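Local coordinates for N-acetyl-beta-D glucosaminidase (Rhizomucor miehei CAU432, PDB 4ZM6), which probably releases N-acetylglucosamine from beta-linked sugars as a family 3 glycoside hydrolase and carries a GCN5-related region that acetylates glucosamine with acetyl-CoA, at residues D787-E792 and T849-R854; V228-M233 and E249-L254; E427-N432 and P436-K441. All coordinates share one frame; numbering follows the deposited sequence.

Contact 1 of 3, residues D787-E792 and T849-R854; sequences DKLFGE and TWRSYR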
loop_
_atom_site.group_PDB
_atom_site.type_symbol
_atom_site.label_atom_id
_atom_site.label_comp_id
_atom_site.label_asym_id
_atom_site.label_seq_id
_atom_site.Cartn_x
_atom_site.Cartn_y
_atom_site.Cartn_z
ATOM N N ASP A 787 -14.494 -16.260 -37.707
ATOM C CA ASP A 787 -15.152 -16.943 -38.831
ATOM C C ASP A 787 -15.747 -18.304 -38.451
ATOM O O ASP A 787 -16.757 -18.715 -39.018
ATOM C CB ASP A 787 -14.183 -17.130 -40.003
ATOM C CG ASP A 787 -13.711 -15.813 -40.589
ATOM O OD1 ASP A 787 -13.711 -14.794 -39.859
ATOM O OD2 ASP A 787 -13.328 -15.799 -41.780
ATOM N N LYS A 788 -15.125 -18.999 -37.498
ATOM C CA LYS A 788 -15.568 -20.337 -37.113
ATOM C C LYS A 788 -16.744 -20.323 -36.125
ATOM O O LYS A 788 -17.289 -21.376 -35.798
ATOM C CB LYS A 788 -14.392 -21.132 -36.534
ATOM N N LEU A 789 -17.135 -19.141 -35.657
ATOM C CA LEU A 789 -18.236 -19.007 -34.701
ATOM C C LEU A 789 -19.386 -18.232 -35.353
ATOM O O LEU A 789 -20.023 -18.749 -36.271
ATOM C CB LEU A 789 -17.739 -18.322 -33.415
ATOM C CG LEU A 789 -16.582 -18.986 -32.669
ATOM C CD1 LEU A 789 -16.348 -18.254 -31.356
ATOM C CD2 LEU A 789 -16.853 -20.464 -32.434
ATOM N N PHE A 790 -19.658 -17.016 -34.879
ATOM C CA PHE A 790 -20.525 -16.078 -35.580
ATOM C C PHE A 790 -19.594 -15.322 -36.516
ATOM O O PHE A 790 -18.406 -15.205 -36.240
ATOM C CB PHE A 790 -21.201 -15.117 -34.600
ATOM C CG PHE A 790 -22.042 -15.805 -33.560
ATOM C CD1 PHE A 790 -21.454 -16.425 -32.465
ATOM C CD2 PHE A 790 -23.423 -15.838 -33.675
ATOM C CE1 PHE A 790 -22.227 -17.065 -31.514
ATOM C CE2 PHE A 790 -24.198 -16.475 -32.724
ATOM C CZ PHE A 790 -23.600 -17.089 -31.645
ATOM N N GLY A 791 -20.104 -14.820 -37.627
ATOM C CA GLY A 791 -19.213 -14.260 -38.638
ATOM C C GLY A 791 -18.919 -12.790 -38.435
ATOM O O GLY A 791 -18.969 -12.273 -37.320
ATOM N N GLU A 792 -18.582 -12.137 -39.541
ATOM C CA GLU A 792 -18.619 -10.688 -39.653
ATOM C C GLU A 792 -20.072 -10.237 -39.726
ATOM O O GLU A 792 -20.466 -9.267 -39.084
ATOM C CB GLU A 792 -17.902 -10.245 -40.927
ATOM C CG GLU A 792 -16.405 -10.479 -40.908
ATOM C CD GLU A 792 -15.670 -9.361 -40.208
ATOM O OE1 GLU A 792 -15.714 -8.222 -40.719
ATOM O OE2 GLU A 792 -15.054 -9.618 -39.151
ATOM N N THR A 849 -29.630 -23.926 -29.257
ATOM C CA THR A 849 -28.637 -23.578 -28.229
ATOM C C THR A 849 -27.229 -23.754 -28.798
ATOM O O THR A 849 -26.968 -24.678 -29.567
ATOM C CB THR A 849 -28.775 -24.371 -26.896
ATOM O OG1 THR A 849 -27.842 -25.452 -26.868
ATOM C CG2 THR A 849 -30.192 -24.904 -26.662
ATOM N N TRP A 850 -26.339 -22.848 -28.412
ATOM C CA TRP A 850 -25.012 -22.757 -28.997
ATOM C C TRP A 850 -23.953 -23.247 -28.017
ATOM O O TRP A 850 -23.099 -24.060 -28.368
ATOM C CB TRP A 850 -24.733 -21.306 -29.396
ATOM C CG TRP A 850 -23.369 -21.102 -29.940
ATOM C CD1 TRP A 850 -22.817 -21.731 -31.010
ATOM C CD2 TRP A 850 -22.371 -20.209 -29.435
ATOM N NE1 TRP A 850 -21.531 -21.289 -31.207
ATOM C CE2 TRP A 850 -21.233 -20.353 -30.252
ATOM C CE3 TRP A 850 -22.327 -19.305 -28.369
ATOM C CZ2 TRP A 850 -20.061 -19.622 -30.042
ATOM C CZ3 TRP A 850 -21.161 -18.576 -28.160
ATOM C CH2 TRP A 850 -20.045 -18.740 -28.994
ATOM N N ARG A 851 -24.002 -22.715 -26.799
ATOM C CA ARG A 851 -23.107 -23.121 -25.727
ATOM C C ARG A 851 -23.851 -23.007 -24.398
ATOM O O ARG A 851 -24.768 -22.190 -24.267
ATOM C CB ARG A 851 -21.861 -22.229 -25.697
ATOM C CG ARG A 851 -20.989 -22.274 -26.942
ATOM C CD ARG A 851 -20.194 -23.565 -27.038
ATOM N NE ARG A 851 -19.476 -23.688 -28.310
ATOM C CZ ARG A 851 -18.373 -23.013 -28.633
ATOM N NH1 ARG A 851 -17.837 -22.142 -27.790
ATOM N NH2 ARG A 851 -17.797 -23.203 -29.813
ATOM N N SER A 852 -23.450 -23.813 -23.413
ATOM C CA SER A 852 -24.090 -23.797 -22.090
ATOM C C SER A 852 -23.093 -23.470 -20.979
ATOM O O SER A 852 -21.904 -23.769 -21.091
ATOM C CB SER A 852 -24.771 -25.141 -21.810
ATOM O OG SER A 852 -25.677 -25.483 -22.851
ATOM N N TYR A 853 -23.590 -22.847 -19.914
ATOM C CA TYR A 853 -22.768 -22.483 -18.758
ATOM C C TYR A 853 -23.479 -22.827 -17.458
ATOM O O TYR A 853 -24.703 -22.839 -17.399
ATOM C CB TYR A 853 -22.457 -20.980 -18.756
ATOM C CG TYR A 853 -22.084 -20.411 -20.107
ATOM C CD1 TYR A 853 -23.061 -19.941 -20.970
ATOM C CD2 TYR A 853 -20.756 -20.334 -20.517
ATOM C CE1 TYR A 853 -22.733 -19.417 -22.201
ATOM C CE2 TYR A 853 -20.418 -19.807 -21.755
ATOM C CZ TYR A 853 -21.417 -19.353 -22.592
ATOM O OH TYR A 853 -21.112 -18.829 -23.827
ATOM N N ARG A 854 -22.706 -23.091 -16.412
ATOM C CA ARG A 854 -23.258 -23.252 -15.071
ATOM C C ARG A 854 -22.833 -22.066 -14.225
ATOM O O ARG A 854 -21.638 -21.835 -14.032
ATOM C CB ARG A 854 -22.764 -24.542 -14.430
ATOM C CG ARG A 854 -23.306 -24.786 -13.026
ATOM C CD ARG A 854 -22.697 -26.034 -12.405
ATOM N NE ARG A 854 -22.845 -27.192 -13.285
ATOM C CZ ARG A 854 -23.972 -27.883 -13.437
ATOM N NH1 ARG A 854 -25.081 -27.542 -12.777
ATOM N NH2 ARG A 854 -23.995 -28.916 -14.277
#

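Contact 2 of 3, residues V228-M233 and E249-L254; sequences VMVGHM and EIVRDL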
loop_
_atom_site.group_PDB
_atom_site.type_symbol
_atom_site.label_atom_id
_atom_site.label_comp_id
_atom_site.label_asym_id
_atom_site.label_seq_id
_atom_site.Cartn_x
_atom_site.Cartn_y
_atom_site.Cartn_z
ATOM N N VAL A 228 -12.788 -6.269 19.308
ATOM C CA VAL A 228 -11.332 -6.274 19.412
ATOM C C VAL A 228 -10.937 -6.575 20.857
ATOM O O VAL A 228 -11.475 -5.977 21.781
ATOM C CB VAL A 228 -10.738 -4.911 19.002
ATOM C CG1 VAL A 228 -9.230 -4.880 19.230
ATOM C CG2 VAL A 228 -11.064 -4.603 17.546
ATOM N N MET A 229 -9.996 -7.496 21.047
ATOM C CA MET A 229 -9.528 -7.845 22.384
ATOM C C MET A 229 -8.160 -7.222 22.680
ATOM O O MET A 229 -7.223 -7.326 21.885
ATOM C CB MET A 229 -9.449 -9.360 22.548
ATOM C CG MET A 229 -9.172 -9.813 23.976
ATOM S SD MET A 229 -8.787 -11.566 24.075
ATOM C CE MET A 229 -10.410 -12.264 23.799
ATOM N N VAL A 230 -8.054 -6.595 23.845
ATOM C CA VAL A 230 -6.814 -5.983 24.288
ATOM C C VAL A 230 -6.117 -6.918 25.274
ATOM O O VAL A 230 -6.606 -7.146 26.381
ATOM C CB VAL A 230 -7.090 -4.627 24.960
ATOM C CG1 VAL A 230 -5.785 -3.918 25.280
ATOM C CG2 VAL A 230 -7.968 -3.766 24.063
ATOM N N GLY A 231 -4.974 -7.459 24.873
ATOM C CA GLY A 231 -4.185 -8.310 25.754
ATOM C C GLY A 231 -3.532 -7.529 26.879
ATOM O O GLY A 231 -3.747 -6.318 27.023
ATOM N N HIS A 232 -2.730 -8.230 27.678
ATOM C CA HIS A 232 -2.034 -7.629 28.814
ATOM C C HIS A 232 -0.545 -7.535 28.521
ATOM O O HIS A 232 0.180 -8.526 28.634
ATOM C CB HIS A 232 -2.264 -8.452 30.080
ATOM C CG HIS A 232 -3.686 -8.865 30.277
ATOM N ND1 HIS A 232 -4.686 -7.967 30.580
ATOM C CD2 HIS A 232 -4.274 -10.082 30.218
ATOM C CE1 HIS A 232 -5.833 -8.613 30.697
ATOM N NE2 HIS A 232 -5.609 -9.899 30.486
ATOM N N MET A 233 -0.101 -6.341 28.132
ATOM C CA MET A 233 1.318 -6.067 27.906
ATOM C C MET A 233 1.674 -4.628 28.272
ATOM O O MET A 233 0.862 -3.713 28.113
ATOM C CB MET A 233 1.716 -6.384 26.456
ATOM C CG MET A 233 0.658 -6.066 25.407
ATOM S SD MET A 233 0.748 -7.185 23.993
ATOM C CE MET A 233 -0.993 -7.411 23.647
ATOM N N GLU A 249 -4.344 5.075 27.448
ATOM C CA GLU A 249 -3.462 5.456 26.346
ATOM C C GLU A 249 -3.512 4.429 25.217
ATOM O O GLU A 249 -3.299 4.765 24.051
ATOM C CB GLU A 249 -2.014 5.618 26.828
ATOM C CG GLU A 249 -1.787 6.776 27.793
ATOM C CD GLU A 249 -2.014 6.412 29.249
ATOM O OE1 GLU A 249 -1.649 7.230 30.117
ATOM O OE2 GLU A 249 -2.559 5.320 29.530
ATOM N N ILE A 250 -3.782 3.177 25.574
ATOM C CA ILE A 250 -3.878 2.090 24.605
ATOM C C ILE A 250 -5.312 1.892 24.120
ATOM O O ILE A 250 -5.555 1.774 22.924
ATOM C CB ILE A 250 -3.370 0.771 25.219
ATOM C CG1 ILE A 250 -1.899 0.903 25.648
ATOM C CG2 ILE A 250 -3.569 -0.392 24.253
ATOM C CD1 ILE A 250 -0.927 1.193 24.529
ATOM N N VAL A 251 -6.260 1.855 25.047
ATOM C CA VAL A 251 -7.643 1.532 24.705
ATOM C C VAL A 251 -8.366 2.726 24.076
ATOM O O VAL A 251 -8.780 2.652 22.925
ATOM C CB VAL A 251 -8.424 1.011 25.930
ATOM C CG1 VAL A 251 -9.865 0.685 25.553
ATOM C CG2 VAL A 251 -7.735 -0.216 26.511
ATOM N N ARG A 252 -8.513 3.821 24.820
ATOM C CA ARG A 252 -9.263 4.984 24.330
ATOM C C ARG A 252 -8.494 5.741 23.254
ATOM O O ARG A 252 -8.977 5.913 22.134
ATOM C CB ARG A 252 -9.609 5.940 25.480
ATOM N N ASP A 253 -7.290 6.179 23.606
ATOM C CA ASP A 253 -6.492 7.053 22.745
ATOM C C ASP A 253 -6.101 6.415 21.418
ATOM O O ASP A 253 -6.051 7.093 20.393
ATOM C CB ASP A 253 -5.221 7.502 23.475
ATOM C CG ASP A 253 -5.513 8.364 24.685
ATOM O OD1 ASP A 253 -6.709 8.604 24.975
ATOM O OD2 ASP A 253 -4.542 8.798 25.347
ATOM N N LEU A 254 -5.810 5.121 21.431
ATOM C CA LEU A 254 -5.275 4.469 20.248
ATOM C C LEU A 254 -6.374 3.774 19.456
ATOM O O LEU A 254 -6.589 4.077 18.280
ATOM C CB LEU A 254 -4.188 3.475 20.642
ATOM C CG LEU A 254 -3.215 3.102 19.530
ATOM C CD1 LEU A 254 -2.400 4.311 19.083
ATOM C CD2 LEU A 254 -2.306 1.975 19.997
#

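Contact 3 of 3, residues E427-N432 and P436-K441; sequences EYIIYN and PDLSQK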
loop_
_atom_site.group_PDB
_atom_site.type_symbol
_atom_site.label_atom_id
_atom_site.label_comp_id
_atom_site.label_asym_id
_atom_site.label_seq_id
_atom_site.Cartn_x
_atom_site.Cartn_y
_atom_site.Cartn_z
ATOM N N GLU A 427 9.937 -49.046 17.119
ATOM C CA GLU A 427 10.028 -48.827 18.562
ATOM C C GLU A 427 9.685 -47.379 18.918
ATOM O O GLU A 427 10.300 -46.442 18.402
ATOM C CB GLU A 427 11.427 -49.164 19.069
ATOM C CG GLU A 427 11.563 -49.097 20.584
ATOM C CD GLU A 427 12.838 -49.739 21.091
ATOM O OE1 GLU A 427 12.881 -50.108 22.289
ATOM O OE2 GLU A 427 13.789 -49.873 20.290
ATOM N N TYR A 428 8.787 -47.210 19.853
ATOM C CA TYR A 428 8.334 -45.906 20.203
ATOM C C TYR A 428 8.672 -45.668 21.642
ATOM O O TYR A 428 8.230 -46.363 22.520
ATOM C CB TYR A 428 6.850 -45.861 19.941
ATOM C CG TYR A 428 6.070 -44.725 20.496
ATOM C CD1 TYR A 428 4.824 -44.945 20.974
ATOM C CD2 TYR A 428 6.539 -43.445 20.490
ATOM C CE1 TYR A 428 4.063 -43.943 21.455
ATOM C CE2 TYR A 428 5.776 -42.426 20.983
ATOM C CZ TYR A 428 4.537 -42.706 21.467
ATOM O OH TYR A 428 3.719 -41.759 21.973
ATOM N N ILE A 429 9.504 -44.680 21.858
ATOM C CA ILE A 429 9.966 -44.281 23.185
ATOM C C ILE A 429 9.706 -42.805 23.384
ATOM O O ILE A 429 10.057 -41.990 22.534
ATOM C CB ILE A 429 11.483 -44.509 23.352
ATOM C CG1 ILE A 429 11.804 -46.006 23.314
ATOM C CG2 ILE A 429 11.982 -43.889 24.653
ATOM C CD1 ILE A 429 13.271 -46.314 23.109
ATOM N N ILE A 430 9.113 -42.463 24.520
ATOM C CA ILE A 430 8.939 -41.069 24.913
ATOM C C ILE A 430 10.087 -40.678 25.857
ATOM O O ILE A 430 10.107 -41.065 27.024
ATOM C CB ILE A 430 7.559 -40.854 25.555
ATOM C CG1 ILE A 430 6.472 -41.299 24.566
ATOM C CG2 ILE A 430 7.376 -39.400 25.966
ATOM C CD1 ILE A 430 5.073 -41.322 25.139
ATOM N N TYR A 431 11.051 -39.931 25.324
ATOM C CA TYR A 431 12.249 -39.535 26.069
ATOM C C TYR A 431 12.015 -38.252 26.860
ATOM O O TYR A 431 11.256 -37.377 26.438
ATOM C CB TYR A 431 13.458 -39.368 25.127
ATOM C CG TYR A 431 13.371 -38.198 24.157
ATOM C CD1 TYR A 431 12.774 -38.343 22.909
ATOM C CD2 TYR A 431 13.894 -36.950 24.487
ATOM C CE1 TYR A 431 12.687 -37.282 22.024
ATOM C CE2 TYR A 431 13.814 -35.884 23.608
ATOM C CZ TYR A 431 13.208 -36.053 22.376
ATOM O OH TYR A 431 13.121 -34.999 21.493
ATOM N N ASN A 432 12.678 -38.156 28.008
ATOM C CA ASN A 432 12.622 -36.979 28.879
ATOM C C ASN A 432 13.996 -36.776 29.533
ATOM O O ASN A 432 14.954 -37.467 29.174
ATOM C CB ASN A 432 11.491 -37.114 29.916
ATOM C CG ASN A 432 11.706 -38.266 30.886
ATOM O OD1 ASN A 432 11.909 -38.054 32.079
ATOM N ND2 ASN A 432 11.651 -39.491 30.379
ATOM N N PRO A 436 17.272 -42.875 30.628
ATOM C CA PRO A 436 18.599 -43.475 30.507
ATOM C C PRO A 436 19.176 -43.382 29.099
ATOM O O PRO A 436 18.429 -43.259 28.132
ATOM C CB PRO A 436 18.351 -44.937 30.878
ATOM C CG PRO A 436 17.213 -44.881 31.838
ATOM C CD PRO A 436 16.346 -43.743 31.386
ATOM N N ASP A 437 20.499 -43.460 29.002
ATOM C CA ASP A 437 21.214 -43.278 27.739
ATOM C C ASP A 437 20.780 -44.282 26.656
ATOM O O ASP A 437 20.829 -45.494 26.860
ATOM C CB ASP A 437 22.720 -43.385 27.977
ATOM C CG ASP A 437 23.529 -42.988 26.762
ATOM O OD1 ASP A 437 23.352 -41.851 26.275
ATOM O OD2 ASP A 437 24.339 -43.816 26.297
ATOM N N LEU A 438 20.380 -43.755 25.500
ATOM C CA LEU A 438 19.816 -44.553 24.415
ATOM C C LEU A 438 20.775 -44.738 23.242
ATOM O O LEU A 438 20.380 -45.247 22.192
ATOM C CB LEU A 438 18.528 -43.892 23.925
ATOM C CG LEU A 438 17.372 -44.004 24.919
ATOM C CD1 LEU A 438 16.472 -42.782 24.865
ATOM C CD2 LEU A 438 16.582 -45.278 24.671
ATOM N N SER A 439 22.032 -44.339 23.422
ATOM C CA SER A 439 23.034 -44.432 22.362
ATOM C C SER A 439 22.913 -45.724 21.565
ATOM O O SER A 439 22.731 -45.686 20.354
ATOM C CB SER A 439 24.445 -44.332 22.945
ATOM O OG SER A 439 24.597 -43.140 23.694
ATOM N N GLN A 440 22.983 -46.857 22.259
ATOM C CA GLN A 440 23.038 -48.181 21.620
ATOM C C GLN A 440 21.864 -48.459 20.677
ATOM O O GLN A 440 22.037 -49.089 19.636
ATOM C CB GLN A 440 23.133 -49.282 22.687
ATOM C CG GLN A 440 23.299 -50.686 22.119
ATOM C CD GLN A 440 23.784 -51.714 23.136
ATOM O OE1 GLN A 440 23.920 -52.897 22.814
ATOM N NE2 GLN A 440 24.048 -51.273 24.362
ATOM N N LYS A 441 20.681 -47.976 21.037
ATOM C CA LYS A 441 19.491 -48.164 20.205
ATOM C C LYS A 441 19.607 -47.321 18.934
ATOM O O LYS A 441 19.231 -47.762 17.846
ATOM C CB LYS A 441 18.212 -47.792 20.968
ATOM C CG LYS A 441 18.216 -48.198 22.438
ATOM C CD LYS A 441 16.816 -48.410 22.996
ATOM C CE LYS A 441 16.364 -49.856 22.867
ATOM N NZ LYS A 441 15.217 -50.146 23.768
#

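Contact 1 of 3, residues D787-E792 and T849-R854
Trp850 of strand 847-857 lies between Phe790 and its own neighbour Arg851, at a classic beta bulge in the GCN5-related acetyltransferase part of the chain. Both Trp850 and Arg851 are backbone-bonded to Asp688 of the antiparallel strand 686-692, and the extra residue sends both side chains toward the loop 787-792. The indole of Trp850 extends on the side away from the backbone N (chi1 177°), and one of its faces meets Phe790. The two rings form a T-shaped pair in which Phe790 supplies the edge: the centroid of its ring is 4.8 Å from that of the indole six-membered ring, and the planes stand at 71°. Phe790 CE1 sits over the centre of that ring, 3.7 Å from Trp850 CZ2. Leu789 comes instead to the indole rim, where its CD2 is 4.1 Å from Trp850 CZ2, close to the ring plane. Arg851 covers the opposite face of the indole with its CG, near the rim. A bend at chi2 (-74°) folds the chain back so that the guanidinium faces Trp850 CZ2, 4.0 Å above the guanidinium plane. Leu789 CD2 also lies 3.9 Å from Arg851 NH2, a van der Waals touch between a methyl and the guanidinium. The same NH2 is hydrogen-bonded to the carbonyl of Asp564, while Trp565 makes a cation-pi contact with Arg851. Beyond the bulge the strand leaves the loop, and Tyr853 uses its OH to hydrogen-bond OD2 of Asp688.

Contact 2 of 3, residues V228-M233 and E249-L254
This is a small, fully buried apolar contact between a strand of a parallel sheet and the segment leading into helix 251-258, made by Val230, Ile250 and Val251. The two segments bury 95 Å² between them, and methyl groups do all the touching. Val230, last residue of strand 227-230, splits its two branches between two neighbours on the helix side. Its CG1 meets CG2 of Ile250 at 4.3 Å. The other branch, CG2, meets CG2 of Val251, also at 4.3 Å. With CG1 anti to the backbone N (chi1 -174°), Val230 points both methyls at the helix, CG1 taking the side nearer Ile250. Ile250 answers with its short branch, whereas Val251 offers one methyl from its flank. The backbones stay well apart, Val230 CA and Val251 CA lying 7.6 Å from each other, and only the side chains bridge the gap between these two segments. The elements belong to a beta-alpha-beta crossover: strand 227-230 leads through helix 251-258 to the parallel strand 264-267, within the TIM-barrel-like N-terminal domain of family 3 glycoside hydrolases. Ile265 of that next strand touches both Val230 and Val251, adding the third element of the unit to the same apolar layer. Met229, one residue earlier, turns its CB to the other face of the sheet, probably the barrel interior. Where the strand ends, the carbonyl oxygens of Val230 and Gly231 both lie in hydrogen-bonding reach of the one hydroxyl of Ser245, and Ser244 OG also bonds Gly231 O. On the helix, Asp253 pairs with Arg257 and packs on Gln591 of the second subunit.

Contact 3 of 3, residues E427-N432 and P436-K441
Lys441 and Glu427 form a salt bridge that joins the first turn of helix 439-444 to strand 426-431. Lys441 NZ donates to Glu427 OE1 at 2.8 Å, approaching on the syn side and 25° out of the carboxylate plane. The grip is on one oxygen: OE2 of Glu427 is 3.8 Å from Lys441 NZ and lies nearer the adjoining methylene, Lys441 CE. Glu427 is drawn out straight, with CG anti to the backbone N (chi1 -174°), and reaches from the strand toward the helix. Lys441 crosses it at about a right angle, its chain bent at chi3 (92°) to bring the ammonium to the carboxylate. The opposite charges probably help keep both groups ionised at this surface position.

Strand 426-431 is outermost in its mixed sheet within this chain, and helix 439-444 is the connection of a beta-alpha-beta unit ending in the parallel strand 447-452. Strand 392-397 lies between those two strands, so the helix has to pass over it. Lys441 accordingly touches Leu393 on that middle strand, as does Glu427.

Beside the salt bridge, two residues along the strand, Ile429 points to the same side. Its CD1 packs on CD2 of Leu438 at 3.8 Å, the two side chains running past each other in opposite directions. Leu438 occupies the N-cap position of the helix and turns its isobutyl group toward the sheet. The aliphatic part of Lys441 also meets Ile429, with Lys441 CD 4.1 Å from Ile429 CD1, so the methyl contacts both the leucine and the lysine shaft. Farther along the strand, Tyr431 starts toward the same segment, but its ring turns off to pack on Gln461 and Met464 of helix 459-471.

How the contacts relate
The three contacts follow one another along the chain in the order contact 2, contact 3, contact 1, and none touches another. Contact 2 belongs to the family 3 hydrolase region and contact 1 to the C-terminal acetyltransferase-like part of the chain; their centres are 60 Å apart, on opposite sides of the chain's centre. Contact 3, in a separate mixed sheet, has its centre 48 Å from that of contact 2 and 70 Å from that of contact 1. Even the nearest atoms of contacts 2 and 3 are about 30 Å apart. All three lie away from the acetyl-CoA-binding residues, although the side chain of Arg851 in contact 1 is about 12 Å from the bound acetyl-CoA.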